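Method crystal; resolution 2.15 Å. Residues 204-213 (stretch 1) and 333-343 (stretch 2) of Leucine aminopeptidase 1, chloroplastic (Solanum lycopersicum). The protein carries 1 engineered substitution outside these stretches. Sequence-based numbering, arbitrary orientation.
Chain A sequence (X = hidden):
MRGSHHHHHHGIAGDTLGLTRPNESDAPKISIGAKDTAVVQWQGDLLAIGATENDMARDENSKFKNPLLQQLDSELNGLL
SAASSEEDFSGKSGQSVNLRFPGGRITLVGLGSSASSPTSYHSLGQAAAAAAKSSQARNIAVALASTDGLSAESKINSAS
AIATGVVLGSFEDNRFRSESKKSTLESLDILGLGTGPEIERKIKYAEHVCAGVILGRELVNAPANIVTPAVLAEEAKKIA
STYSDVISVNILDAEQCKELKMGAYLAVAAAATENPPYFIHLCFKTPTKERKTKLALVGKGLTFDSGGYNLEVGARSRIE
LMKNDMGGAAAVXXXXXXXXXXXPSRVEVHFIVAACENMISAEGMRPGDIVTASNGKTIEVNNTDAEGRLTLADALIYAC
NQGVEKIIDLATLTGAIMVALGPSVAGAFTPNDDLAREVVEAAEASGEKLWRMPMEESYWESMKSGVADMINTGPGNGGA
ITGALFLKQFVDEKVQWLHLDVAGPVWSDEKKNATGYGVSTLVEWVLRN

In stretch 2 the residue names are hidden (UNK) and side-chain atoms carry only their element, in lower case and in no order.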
# COMPACT_ATOMS: atom_id res chain seq x y z
N LYS A 204 32.13 34.09 -25.87
CA LYS A 204 31.68 33.32 -27.01
C LYS A 204 31.63 31.82 -26.63
O LYS A 204 30.72 31.08 -27.06
CB LYS A 204 32.62 33.57 -28.18
CG LYS A 204 32.02 33.32 -29.54
CD LYS A 204 31.04 34.39 -29.98
CE LYS A 204 30.97 34.47 -31.50
NZ LYS A 204 30.77 33.15 -32.17
N TYR A 205 32.66 31.35 -25.94
CA TYR A 205 32.70 29.98 -25.46
C TYR A 205 31.45 29.72 -24.63
O TYR A 205 30.78 28.71 -24.85
CB TYR A 205 33.97 29.73 -24.63
CG TYR A 205 33.97 28.47 -23.77
CD1 TYR A 205 34.19 27.21 -24.32
CD2 TYR A 205 33.87 28.54 -22.40
CE1 TYR A 205 34.15 26.05 -23.55
CE2 TYR A 205 33.91 27.41 -21.61
CZ TYR A 205 34.00 26.16 -22.19
OH TYR A 205 34.03 25.04 -21.39
N ALA A 206 31.15 30.62 -23.71
CA ALA A 206 30.00 30.46 -22.82
C ALA A 206 28.73 30.38 -23.67
O ALA A 206 27.84 29.56 -23.41
CB ALA A 206 29.89 31.61 -21.83
N GLU A 207 28.64 31.24 -24.67
CA GLU A 207 27.49 31.23 -25.56
C GLU A 207 27.36 29.88 -26.27
O GLU A 207 26.24 29.41 -26.45
CB GLU A 207 27.50 32.39 -26.56
CG GLU A 207 27.28 33.74 -25.91
CD GLU A 207 27.51 34.91 -26.85
OE1 GLU A 207 28.53 34.90 -27.58
OE2 GLU A 207 26.69 35.85 -26.90
N HIS A 208 28.48 29.30 -26.70
CA HIS A 208 28.44 28.03 -27.39
C HIS A 208 27.93 26.94 -26.45
O HIS A 208 27.11 26.09 -26.84
CB HIS A 208 29.83 27.63 -27.90
CG HIS A 208 30.38 28.57 -28.93
ND1 HIS A 208 29.58 29.29 -29.78
CD2 HIS A 208 31.66 28.81 -29.33
CE1 HIS A 208 30.33 29.96 -30.64
NE2 HIS A 208 31.59 29.71 -30.36
N VAL A 209 28.42 26.95 -25.22
CA VAL A 209 27.98 25.98 -24.24
C VAL A 209 26.48 26.17 -23.98
O VAL A 209 25.74 25.19 -23.97
CB VAL A 209 28.81 26.09 -22.95
CG1 VAL A 209 28.21 25.22 -21.86
CG2 VAL A 209 30.23 25.66 -23.22
N CYS A 210 26.04 27.40 -23.74
CA CYS A 210 24.62 27.67 -23.49
C CYS A 210 23.73 27.13 -24.59
O CYS A 210 22.64 26.64 -24.33
CB CYS A 210 24.32 29.16 -23.29
SG CYS A 210 25.01 29.85 -21.74
N ALA A 211 24.16 27.24 -25.85
CA ALA A 211 23.30 26.77 -26.93
C ALA A 211 23.13 25.25 -26.84
O ALA A 211 22.06 24.71 -27.14
CB ALA A 211 23.86 27.19 -28.29
N GLY A 212 24.17 24.57 -26.38
CA GLY A 212 24.06 23.16 -26.05
C GLY A 212 23.16 22.87 -24.86
O GLY A 212 22.36 21.96 -24.89
N VAL A 213 23.27 23.65 -23.79
CA VAL A 213 22.42 23.48 -22.62
C VAL A 213 20.94 23.66 -22.99
O VAL A 213 20.08 22.87 -22.60
CB VAL A 213 22.82 24.46 -21.52
CG1 VAL A 213 21.83 24.40 -20.37
CG2 VAL A 213 24.22 24.14 -20.99
N UNK A 333 23.75 15.10 -26.55
CA UNK A 333 23.53 15.87 -27.79
C UNK A 333 23.82 17.36 -27.61
O UNK A 333 24.39 18.01 -28.48
c UNK A 333 21.87 14.21 -28.75
c UNK A 333 20.43 14.06 -29.18
c UNK A 333 22.74 13.77 -29.90
c UNK A 333 22.12 15.66 -28.30
N UNK A 334 23.50 17.87 -26.42
CA UNK A 334 23.88 19.23 -26.05
C UNK A 334 25.38 19.45 -26.07
O UNK A 334 25.87 20.44 -26.61
N UNK A 335 26.12 18.46 -25.61
CA UNK A 335 27.56 18.55 -25.66
C UNK A 335 28.05 18.60 -27.11
O UNK A 335 29.01 19.31 -27.41
c UNK A 335 28.20 17.39 -24.91
N UNK A 336 27.43 17.82 -27.98
CA UNK A 336 27.83 17.79 -29.38
C UNK A 336 27.62 19.14 -30.03
O UNK A 336 28.45 19.60 -30.80
c UNK A 336 27.05 16.74 -30.16
N UNK A 337 26.46 19.72 -29.76
CA UNK A 337 26.13 21.05 -30.23
C UNK A 337 27.16 22.09 -29.80
O UNK A 337 27.64 22.89 -30.61
c UNK A 337 24.72 21.40 -29.77
c UNK A 337 24.01 23.09 -31.47
c UNK A 337 23.40 24.47 -31.66
c UNK A 337 24.28 22.83 -30.02
n UNK A 337 23.46 24.82 -33.11
N UNK A 338 27.54 22.06 -28.53
CA UNK A 338 28.58 22.95 -28.05
C UNK A 338 29.92 22.70 -28.78
O UNK A 338 30.57 23.64 -29.23
c UNK A 338 28.74 22.81 -26.54
N UNK A 339 30.33 21.44 -28.83
CA UNK A 339 31.65 21.11 -29.32
C UNK A 339 31.75 21.38 -30.81
O UNK A 339 32.80 21.71 -31.34
c UNK A 339 32.22 19.47 -27.48
c UNK A 339 31.98 19.67 -28.98
c UNK A 339 32.27 17.98 -27.14
c UNK A 339 33.52 20.13 -27.02
N UNK A 340 30.63 21.27 -31.51
CA UNK A 340 30.63 21.59 -32.92
C UNK A 340 31.05 23.03 -33.20
O UNK A 340 31.81 23.26 -34.15
N UNK A 341 30.64 23.95 -32.32
CA UNK A 341 31.06 25.33 -32.40
C UNK A 341 32.48 25.52 -31.89
O UNK A 341 33.22 26.35 -32.40
o UNK A 341 27.37 27.50 -33.61
o UNK A 341 29.52 27.91 -33.68
c UNK A 341 28.72 26.31 -32.09
c UNK A 341 28.52 27.38 -33.16
c UNK A 341 30.14 26.25 -31.58
N UNK A 342 32.80 24.93 -30.74
CA UNK A 342 34.06 25.21 -30.06
C UNK A 342 35.24 24.61 -30.82
O UNK A 342 36.33 25.20 -30.86
c UNK A 342 35.43 24.76 -28.01
c UNK A 342 32.61 24.68 -26.51
c UNK A 342 33.01 25.41 -27.78
c UNK A 342 34.04 24.66 -28.63
N UNK A 343 35.01 23.49 -31.50
CA UNK A 343 36.01 22.87 -32.40
C UNK A 343 37.34 22.60 -31.74
O UNK A 343 38.37 22.93 -32.29
c UNK A 343 35.15 23.97 -34.53
n UNK A 343 36.83 23.29 -38.59
n UNK A 343 34.67 23.81 -38.03
n UNK A 343 36.41 24.40 -36.62
c UNK A 343 35.97 23.89 -37.77
c UNK A 343 36.32 23.74 -33.61
c UNK A 343 35.55 24.99 -35.58
O HOH W 1 26.80 25.57 -29.60

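Position 333 carries four carbons, forked at the second; they make no contact with stretch 1. The fork identifies Leu333. Position 334 has no side-chain atoms. Its O lies 3.3 Å from Gly212 CA with an angle of 125° at the hydrogen, a CA-H...O contact, and an ideal CB here would fall 2.6 Å from Gly212 O, a clash. This is Gly334.

Positions 335 and 336 each bear a single carbon, pointing away from stretch 1 and making no contact with it; they are Ala335 and Ala336. At position 337 four carbons run in a row and end in nitrogen. The second carbon lies 4.0 Å from Gly212 CA, and the chain continues past Ala211. An unbranched chain of this composition is Lys337; its CE comes 4.4 Å from Ala211 CB, while NZ is hydrogen-bonded elsewhere in the structure.

Position 338 has one carbon, CB, 3.7 Å from His208 O and 4.0 Å from Val209 CA, close against the backbone of the opposing helix: Ala338. Position 339 again has four carbons forked at the second, without contact to stretch 1, hence Leu339. Position 340 lacks side-chain atoms, and even an ideal CB would find nothing of stretch 1 within 5.5 Å; it is Gly340.

Position 341 shows three carbons, the third carrying two oxygens. Its CB sits 3.5 Å from the centroid of the His208 ring, 12° off the ring normal, which places a CH-pi contact over one face. Three carbons ending in a carboxylate, one more than aspartate has, make this Glu341.

Position 342 has four carbons forked at the first, one arm two carbons long. The tip of that arm is 3.6 Å from Tyr205 CE1 and 4.2 Å from Val209 CG2, and the pattern gives Ile342. Position 343 has three carbons, a nitrogen, then a carbon bearing two more nitrogens, and its side chain makes no contact with stretch 1. The guanidinium defines Arg343, which leaves helical geometry with positive phi.

The helices run nearly antiparallel, at 153°, with axes approaching to 7.4 Å. CA-CA separations of 3.9 Å for Gly212 and Gly334, 4.9 Å for Val209 and Ala338, and 6.8 Å for Tyr205 and Ile342 record a widening gap. Absent side chains permit the tight end; an ideal CB on Gly212 would meet Gly334 O at 2.3 Å. Larger groups fill the wider end. No direct hydrogen bond crosses the interface, but water 1 donates to His208 O (2.8 Å) and Lys337 O (3.0 Å), bridging the two backbones.

Stretch 2 333-343: LGAAKALGEIR
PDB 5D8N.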